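PDB 6LKY: putative isocitrate dehydrogenase, NAD-dependent from Methylococcus capsulatus, which probably oxidises isocitrate with NAD as the hydride acceptor, in the manner of magnesium-dependent members of the isocitrate and isopropylmalate dehydrogenase family. Local coordinates for residues Phe129-Asp133 with Glu134-Ala138. The protein carries 1 engineered substitution. Sequence-based numbering, arbitrary orientation.
Sequences FIKVD and EEKIA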
loop_
_atom_site.group_PDB
_atom_site.type_symbol
_atom_site.label_atom_id
_atom_site.label_comp_id
_atom_site.label_asym_id
_atom_site.label_seq_id
_atom_site.Cartn_x
_atom_site.Cartn_y
_atom_site.Cartn_z
ATOM N N PHE A 129 8.124 -23.405 -4.628
ATOM C CA PHE A 129 9.346 -23.424 -3.840
ATOM C C PHE A 129 10.498 -23.923 -4.705
ATOM O O PHE A 129 10.296 -24.652 -5.679
ATOM C CB PHE A 129 9.218 -24.331 -2.605
ATOM C CG PHE A 129 8.140 -23.916 -1.637
ATOM C CD1 PHE A 129 8.305 -22.798 -0.825
ATOM C CD2 PHE A 129 6.964 -24.662 -1.520
ATOM C CE1 PHE A 129 7.309 -22.414 0.081
ATOM C CE2 PHE A 129 5.976 -24.300 -0.605
ATOM C CZ PHE A 129 6.153 -23.171 0.197
ATOM N N ILE A 130 11.706 -23.481 -4.369
ATOM C CA ILE A 130 12.939 -24.109 -4.822
ATOM C C ILE A 130 13.506 -24.871 -3.625
ATOM O O ILE A 130 13.862 -24.269 -2.591
ATOM C CB ILE A 130 13.947 -23.090 -5.373
ATOM C CG1 ILE A 130 13.457 -22.520 -6.702
ATOM C CG2 ILE A 130 15.298 -23.744 -5.624
ATOM C CD1 ILE A 130 12.942 -21.156 -6.590
ATOM N N LYS A 131 13.603 -26.187 -3.794
ATOM C CA LYS A 131 13.938 -27.136 -2.750
ATOM C C LYS A 131 15.117 -27.978 -3.199
ATOM O O LYS A 131 15.305 -28.223 -4.391
ATOM C CB LYS A 131 12.783 -28.106 -2.460
ATOM C CG LYS A 131 11.471 -27.488 -2.040
ATOM C CD LYS A 131 10.487 -28.572 -1.571
ATOM C CE LYS A 131 9.195 -27.948 -1.082
ATOM N NZ LYS A 131 8.304 -28.948 -0.417
ATOM N N VAL A 132 15.896 -28.449 -2.240
ATOM C CA VAL A 132 16.699 -29.636 -2.459
ATOM C C VAL A 132 16.216 -30.653 -1.439
ATOM O O VAL A 132 16.267 -30.409 -0.225
ATOM C CB VAL A 132 18.221 -29.362 -2.411
ATOM C CG1 VAL A 132 18.545 -27.901 -2.139
ATOM C CG2 VAL A 132 18.978 -30.323 -1.503
ATOM N N ASP A 133 15.652 -31.746 -1.945
ATOM C CA ASP A 133 14.924 -32.730 -1.143
ATOM C C ASP A 133 13.807 -31.977 -0.435
ATOM O O ASP A 133 12.997 -31.319 -1.111
ATOM C CB ASP A 133 15.910 -33.477 -0.231
ATOM C CG ASP A 133 16.955 -34.273 -1.019
ATOM O OD1 ASP A 133 16.756 -34.535 -2.232
ATOM O OD2 ASP A 133 17.965 -34.673 -0.410
ATOM N N GLU A 134 13.761 -31.960 0.883
ATOM C CA GLU A 134 12.656 -31.355 1.598
ATOM C C GLU A 134 13.020 -29.987 2.170
ATOM O O GLU A 134 12.175 -29.340 2.794
ATOM C CB GLU A 134 12.183 -32.325 2.687
ATOM C CG GLU A 134 11.467 -33.590 2.102
ATOM C CD GLU A 134 12.418 -34.624 1.433
ATOM O OE1 GLU A 134 13.390 -35.083 2.090
ATOM O OE2 GLU A 134 12.186 -34.985 0.246
ATOM N N GLU A 135 14.240 -29.520 1.925
ATOM C CA GLU A 135 14.715 -28.227 2.400
ATOM C C GLU A 135 14.339 -27.128 1.406
ATOM O O GLU A 135 14.705 -27.198 0.230
ATOM C CB GLU A 135 16.232 -28.284 2.586
ATOM C CG GLU A 135 16.836 -27.054 3.250
ATOM C CD GLU A 135 18.332 -26.901 2.972
ATOM O OE1 GLU A 135 18.925 -27.799 2.331
ATOM O OE2 GLU A 135 18.919 -25.883 3.409
ATOM N N LYS A 136 13.626 -26.109 1.880
ATOM C CA LYS A 136 13.259 -24.966 1.053
ATOM C C LYS A 136 14.383 -23.946 1.104
ATOM O O LYS A 136 14.673 -23.388 2.168
ATOM C CB LYS A 136 11.955 -24.329 1.527
ATOM C CG LYS A 136 10.726 -25.191 1.353
ATOM C CD LYS A 136 9.606 -24.642 2.211
ATOM C CE LYS A 136 8.343 -25.482 2.133
ATOM N NZ LYS A 136 7.370 -24.983 3.158
ATOM N N ILE A 137 15.022 -23.699 -0.033
ATOM C CA ILE A 137 16.071 -22.694 -0.052
ATOM C C ILE A 137 15.567 -21.375 -0.620
ATOM O O ILE A 137 16.195 -20.332 -0.365
ATOM C CB ILE A 137 17.322 -23.178 -0.822
ATOM C CG1 ILE A 137 17.000 -23.418 -2.295
ATOM C CG2 ILE A 137 17.963 -24.426 -0.126
ATOM C CD1 ILE A 137 18.245 -23.685 -3.182
ATOM N N ALA A 138 14.479 -21.393 -1.399
ATOM C CA ALA A 138 13.941 -20.159 -1.968
ATOM C C ALA A 138 12.505 -20.410 -2.413
ATOM O O ALA A 138 12.011 -21.531 -2.335
ATOM C CB ALA A 138 14.804 -19.650 -3.134
HETATM O O HOH W 1 9.456 -29.132 2.642
#
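The tip of a long beta hairpin, strands 127-132 and 135-146, is closed by a type II' turn from Val132 to Glu135 and interrupted by a classic beta bulge in which Ile137 and Ala138 together face Ile130. At the turn, Val132 and Glu135 exchange both backbone hydrogen bonds, Val132 N to Glu135 O at 3.0 Å and Glu135 N to Val132 O at 3.1 Å. In the bulge, Ile130 O takes two donors: Ile137 N at 2.9 Å, nearly in line with the carbonyl bond, and Ala138 N at 3.2 Å, on a lone pair. Ile130 N returns a bond to Ala138 O.

On the face of Lys131 and Lys136, the extended chain of Lys136 runs across the ring of Phe129, with CE over the ring centre, 3.6 Å from the centroid, as a CH-pi contact. Its NZ lies farther along, 29° off the ring normal, in a cation-pi interaction. Lys131 runs beside Lys136, pointing the same way, and a water links its NZ to Glu134 O. Ile137, the extra residue of the bulge, reaches the side chains of Ile130 and Val132: its CG1 meets Ile130 CG2, anti to the nitrogen of Ile130, at 3.8 Å, and its CG2 touches Val132 CG1.

A serine in place of Phe129 would take away the aromatic face and is likely to leave the Lys136 chain freer to swing. The hairpin projects from the body of the subunit toward its dimer mate: Ala138 joins a beta ladder with the second subunit, whose Arg147 donates to Lys136 O, and Phe129 packs on its Cys180. Lys131 NZ and Lys136 NZ stay 5.4 Å apart; the ring face and a long, weak ion pair with Glu187 of the second subunit may temper the charge of Lys136, while the water takes a hydrogen bond from Lys131.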